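Local atomic coordinates of ORF 37 (Human herpesvirus 8 type M, PDB entry 3FHD), a protein that cuts viral DNA as both an endonuclease and an exonuclease, resolving non-linear or branched replication intermediates so that unit-length linear genomes can be packaged. Residues F275-C280 and D369-R374; D301-Y304 and A310-Y313. One frame throughout, in Å; residues are numbered along the deposited sequence.

Contact 1: F275-C280 and D369-R374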
loop_
_atom_site.group_PDB
_atom_site.type_symbol
_atom_site.label_atom_id
_atom_site.label_comp_id
_atom_site.label_asym_id
_atom_site.label_seq_id
_atom_site.Cartn_x
_atom_site.Cartn_y
_atom_site.Cartn_z
ATOM N N PHE A 275 -18.284 -19.024 -0.325
ATOM C CA PHE A 275 -19.367 -20.032 -0.275
ATOM C C PHE A 275 -18.820 -21.430 -0.020
ATOM O O PHE A 275 -17.622 -21.680 -0.158
ATOM C CB PHE A 275 -20.196 -20.042 -1.570
ATOM C CG PHE A 275 -19.410 -20.441 -2.797
ATOM C CD1 PHE A 275 -19.361 -21.770 -3.211
ATOM C CD2 PHE A 275 -18.742 -19.480 -3.551
ATOM C CE1 PHE A 275 -18.621 -22.147 -4.338
ATOM C CE2 PHE A 275 -18.018 -19.844 -4.690
ATOM C CZ PHE A 275 -17.952 -21.179 -5.072
ATOM N N ALA A 276 -19.718 -22.340 0.366
ATOM C CA ALA A 276 -19.379 -23.752 0.398
ATOM C C ALA A 276 -20.232 -24.455 -0.641
ATOM O O ALA A 276 -21.342 -23.989 -0.994
ATOM C CB ALA A 276 -19.608 -24.357 1.778
ATOM N N LYS A 277 -19.704 -25.554 -1.164
ATOM C CA LYS A 277 -20.439 -26.329 -2.160
ATOM C C LYS A 277 -21.551 -27.152 -1.482
ATOM O O LYS A 277 -21.604 -28.370 -1.620
ATOM C CB LYS A 277 -19.464 -27.149 -3.029
ATOM C CG LYS A 277 -18.446 -26.225 -3.750
ATOM C CD LYS A 277 -17.265 -26.953 -4.382
ATOM C CE LYS A 277 -17.718 -27.806 -5.558
ATOM N NZ LYS A 277 -16.535 -28.317 -6.314
ATOM N N MET A 278 -22.445 -26.463 -0.754
ATOM C CA MET A 278 -23.591 -27.103 -0.051
ATOM C C MET A 278 -24.880 -26.967 -0.847
ATOM O O MET A 278 -25.089 -25.995 -1.586
ATOM C CB MET A 278 -23.894 -26.457 1.322
ATOM C CG MET A 278 -22.719 -26.102 2.225
ATOM S SD MET A 278 -22.111 -27.417 3.301
ATOM C CE MET A 278 -23.457 -27.541 4.488
ATOM N N GLU A 279 -25.778 -27.919 -0.592
ATOM C CA GLU A 279 -27.110 -27.997 -1.147
ATOM C C GLU A 279 -27.883 -26.671 -1.127
ATOM O O GLU A 279 -28.482 -26.271 -2.145
ATOM C CB GLU A 279 -27.870 -29.056 -0.337
ATOM C CG GLU A 279 -29.063 -29.659 -0.965
ATOM C CD GLU A 279 -29.325 -31.041 -0.380
ATOM O OE1 GLU A 279 -28.661 -31.991 -0.841
ATOM O OE2 GLU A 279 -30.166 -31.160 0.535
ATOM N N CYS A 280 -27.883 -25.994 0.017
ATOM C CA CYS A 280 -28.756 -24.831 0.174
ATOM C C CYS A 280 -28.079 -23.472 -0.050
ATOM O O CYS A 280 -28.662 -22.437 0.249
ATOM C CB CYS A 280 -29.440 -24.872 1.543
ATOM N N ASP A 369 -11.468 -25.786 -10.875
ATOM C CA ASP A 369 -11.872 -26.282 -9.579
ATOM C C ASP A 369 -10.975 -27.477 -9.213
ATOM O O ASP A 369 -10.978 -28.477 -9.925
ATOM C CB ASP A 369 -13.346 -26.670 -9.658
ATOM C CG ASP A 369 -13.929 -27.062 -8.330
ATOM O OD1 ASP A 369 -13.197 -27.521 -7.422
ATOM O OD2 ASP A 369 -15.152 -26.906 -8.190
ATOM N N PRO A 370 -10.209 -27.380 -8.089
ATOM C CA PRO A 370 -9.332 -28.500 -7.710
ATOM C C PRO A 370 -10.065 -29.803 -7.306
ATOM O O PRO A 370 -9.413 -30.838 -7.090
ATOM C CB PRO A 370 -8.501 -27.938 -6.549
ATOM C CG PRO A 370 -9.363 -26.835 -5.962
ATOM C CD PRO A 370 -10.132 -26.258 -7.131
ATOM N N GLN A 371 -11.393 -29.778 -7.213
ATOM C CA GLN A 371 -12.115 -31.030 -6.948
ATOM C C GLN A 371 -12.157 -31.894 -8.207
ATOM O O GLN A 371 -12.308 -33.127 -8.141
ATOM C CB GLN A 371 -13.511 -30.786 -6.384
ATOM C CG GLN A 371 -14.112 -32.017 -5.710
ATOM C CD GLN A 371 -15.386 -31.708 -4.973
ATOM O OE1 GLN A 371 -15.588 -30.583 -4.512
ATOM N NE2 GLN A 371 -16.258 -32.697 -4.856
ATOM N N ASP A 372 -12.011 -31.236 -9.353
ATOM C CA ASP A 372 -11.927 -31.915 -10.640
ATOM C C ASP A 372 -10.495 -32.428 -10.869
ATOM O O ASP A 372 -10.291 -33.592 -11.228
ATOM C CB ASP A 372 -12.337 -30.960 -11.774
ATOM C CG ASP A 372 -13.816 -30.530 -11.703
ATOM O OD1 ASP A 372 -14.615 -31.137 -10.942
ATOM O OD2 ASP A 372 -14.183 -29.573 -12.437
ATOM N N THR A 373 -9.512 -31.556 -10.626
ATOM C CA THR A 373 -8.110 -31.814 -10.990
ATOM C C THR A 373 -7.301 -32.487 -9.870
ATOM O O THR A 373 -6.098 -32.749 -10.041
ATOM C CB THR A 373 -7.392 -30.500 -11.379
ATOM O OG1 THR A 373 -7.409 -29.614 -10.257
ATOM C CG2 THR A 373 -8.088 -29.821 -12.549
ATOM N N ARG A 374 -7.965 -32.745 -8.736
ATOM C CA ARG A 374 -7.331 -33.229 -7.490
ATOM C C ARG A 374 -6.141 -32.389 -6.992
ATOM O O ARG A 374 -5.252 -32.907 -6.299
ATOM C CB ARG A 374 -6.931 -34.712 -7.586
ATOM C CG ARG A 374 -8.069 -35.688 -7.921
ATOM C CD ARG A 374 -9.401 -35.386 -7.217
ATOM N NE ARG A 374 -9.390 -35.709 -5.787
ATOM C CZ ARG A 374 -10.276 -35.251 -4.900
ATOM N NH1 ARG A 374 -10.174 -35.612 -3.621
ATOM N NH2 ARG A 374 -11.266 -34.438 -5.284
HETATM O O HOH W 1 -16.626 -30.315 -8.807
#
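The nearest pair of CA atoms across the two segments, Lys277 CA and Gln371 CA, is 10.7 Å apart, so the gap is spanned by side chains, the long lysine meeting Asp369 and an extended Gln371. Lys277 sits at the centre of an inverse gamma turn in the loop between strand 262-269 and helix 282-292, far from the magnesium site; across from it, Asp369 is the N-cap of the short, weakly bonded helix 370-373. The lysine chain bends at chi3 (68°) and delivers its ammonium to two side-chain acceptors and a water. Lys277 NZ makes a salt bridge with Asp369 OD2 at 2.7 Å, arriving on the syn side and 19° out of the carboxylate plane. Lys277 NZ also donates to Gln371 OE1 at 3.0 Å, from above the plane of the amide carbonyl. The water, 3.2 Å from Lys277 NZ, in turn donates to Asp372 OD1. The other carboxylate oxygen, Asp369 OD1, takes the capping bond from Gln371 N at 2.9 Å and also meets Arg432 in a salt bridge. One aspartate thus serves helix cap, lysine and arginine together, and two cationic partners would be expected to keep it ionised.

Contact 2: D301-Y304 and A310-Y313; sequences DFFY and AVEY
Val311 turns its CG1 anti to the backbone N (chi1 171°), which leaves CG2 beside that N and directed at the ring of Phe303, while Tyr304, with chi1 at -57°, swings its own ring across toward the valine. The unit is a helix-loop-strand connection in the PD-(D/E)XK nuclease fold: helix 296-303 ends, a short loop follows, and strand 311-313 forms the outermost strand at one end of the mixed sheet. Phe303 projects from the last turn of the helix toward that strand. Val311 CG2 stands almost exactly over the ring centre, 3.6 Å from the centroid and 7° off the normal, a well-centred CH-pi contact. Ala310 adds a looser apolar touch, its CB 4.3 Å from Phe303 CE1. Leu387 of strand 379-389 packs against both Phe303 and Val311, carrying the apolar cluster on into the sheet. Tyr304, the first residue to leave helical geometry, runs past the other methyl of the valine, with Tyr304 OH 4.0 Å from Val311 CG1. That hydroxyl has its hydrogen-bond partner elsewhere, in the carbonyl of Trp333. Val311 O lies at the edge of the tyrosine ring, in its plane, 3.7 Å from Tyr304 CE1.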
loop_
_atom_site.group_PDB
_atom_site.type_symbol
_atom_site.label_atom_id
_atom_site.label_comp_id
_atom_site.label_asym_id
_atom_site.label_seq_id
_atom_site.Cartn_x
_atom_site.Cartn_y
_atom_site.Cartn_z
ATOM N N ASP A 301 -25.298 -12.396 -12.101
ATOM C CA ASP A 301 -26.075 -13.218 -11.182
ATOM C C ASP A 301 -25.263 -13.630 -9.954
ATOM O O ASP A 301 -25.805 -13.720 -8.833
ATOM C CB ASP A 301 -26.633 -14.450 -11.910
ATOM N N PHE A 302 -23.964 -13.874 -10.166
ATOM C CA PHE A 302 -23.040 -14.158 -9.080
ATOM C C PHE A 302 -22.893 -12.927 -8.176
ATOM O O PHE A 302 -23.051 -13.017 -6.954
ATOM C CB PHE A 302 -21.684 -14.623 -9.634
ATOM C CG PHE A 302 -20.627 -14.801 -8.577
ATOM C CD1 PHE A 302 -20.653 -15.910 -7.725
ATOM C CD2 PHE A 302 -19.605 -13.870 -8.443
ATOM C CE1 PHE A 302 -19.676 -16.076 -6.738
ATOM C CE2 PHE A 302 -18.625 -14.015 -7.448
ATOM C CZ PHE A 302 -18.668 -15.135 -6.600
ATOM N N PHE A 303 -22.637 -11.766 -8.771
ATOM C CA PHE A 303 -22.519 -10.545 -7.975
ATOM C C PHE A 303 -23.757 -10.266 -7.128
ATOM O O PHE A 303 -23.645 -9.943 -5.935
ATOM C CB PHE A 303 -22.173 -9.331 -8.847
ATOM C CG PHE A 303 -20.699 -9.183 -9.111
ATOM C CD1 PHE A 303 -19.792 -9.122 -8.055
ATOM C CD2 PHE A 303 -20.212 -9.095 -10.409
ATOM C CE1 PHE A 303 -18.428 -8.972 -8.288
ATOM C CE2 PHE A 303 -18.859 -8.954 -10.646
ATOM C CZ PHE A 303 -17.962 -8.897 -9.581
ATOM N N TYR A 304 -24.927 -10.427 -7.736
ATOM C CA TYR A 304 -26.188 -10.152 -7.057
ATOM C C TYR A 304 -26.790 -11.387 -6.397
ATOM O O TYR A 304 -28.013 -11.502 -6.313
ATOM C CB TYR A 304 -27.204 -9.484 -8.012
ATOM C CG TYR A 304 -26.714 -8.181 -8.654
ATOM C CD1 TYR A 304 -25.889 -7.291 -7.958
ATOM C CD2 TYR A 304 -27.079 -7.846 -9.951
ATOM C CE1 TYR A 304 -25.441 -6.099 -8.553
ATOM C CE2 TYR A 304 -26.651 -6.664 -10.549
ATOM C CZ TYR A 304 -25.835 -5.792 -9.853
ATOM O OH TYR A 304 -25.415 -4.614 -10.460
ATOM N N ALA A 310 -21.044 -6.140 -4.693
ATOM C CA ALA A 310 -19.781 -5.428 -4.856
ATOM C C ALA A 310 -19.781 -4.515 -6.092
ATOM O O ALA A 310 -18.835 -3.752 -6.297
ATOM C CB ALA A 310 -18.593 -6.409 -4.891
ATOM N N VAL A 311 -20.838 -4.590 -6.901
ATOM C CA VAL A 311 -20.953 -3.775 -8.110
ATOM C C VAL A 311 -22.169 -2.847 -7.980
ATOM O O VAL A 311 -23.242 -3.277 -7.509
ATOM C CB VAL A 311 -21.130 -4.673 -9.367
ATOM C CG1 VAL A 311 -21.477 -3.848 -10.584
ATOM C CG2 VAL A 311 -19.878 -5.518 -9.615
ATOM N N GLU A 312 -22.013 -1.589 -8.396
ATOM C CA GLU A 312 -23.116 -0.618 -8.369
ATOM C C GLU A 312 -23.329 -0.031 -9.770
ATOM O O GLU A 312 -22.370 0.367 -10.435
ATOM C CB GLU A 312 -22.820 0.492 -7.335
ATOM C CG GLU A 312 -23.845 1.657 -7.298
ATOM C CD GLU A 312 -23.306 2.970 -6.673
ATOM O OE1 GLU A 312 -22.079 3.252 -6.735
ATOM O OE2 GLU A 312 -24.137 3.748 -6.136
ATOM N N TYR A 313 -24.575 0.017 -10.233
ATOM C CA TYR A 313 -24.869 0.721 -11.478
ATOM C C TYR A 313 -24.966 2.224 -11.210
ATOM O O TYR A 313 -25.657 2.660 -10.283
ATOM C CB TYR A 313 -26.149 0.208 -12.160
ATOM C CG TYR A 313 -26.638 1.133 -13.262
ATOM C CD1 TYR A 313 -26.003 1.172 -14.509
ATOM C CD2 TYR A 313 -27.725 1.989 -13.049
ATOM C CE1 TYR A 313 -26.441 2.038 -15.513
ATOM C CE2 TYR A 313 -28.171 2.847 -14.046
ATOM C CZ TYR A 313 -27.534 2.867 -15.275
ATOM O OH TYR A 313 -27.998 3.716 -16.267
#

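Contact 2 lies within the chain between the two segments of contact 1, and both lie on the same side of the chain's centre, with their own centres about 22 Å apart and their nearest atoms about 5 Å apart. They join different elements. Contact 1 lies further out, partly buried, and connects a loop to the N-terminal end of the short helix 370-373 through charge, an amide and a water; contact 2 is buried and packs a helix end on an edge strand mainly through methyl groups against aromatic rings, no hydrogen bond crossing it. Tyr273, just ahead of 275-280, bonds through its hydroxyl to Phe303 O and Ala310 N, so the chain leading into contact 1 is hydrogen-bonded to both segments of contact 2.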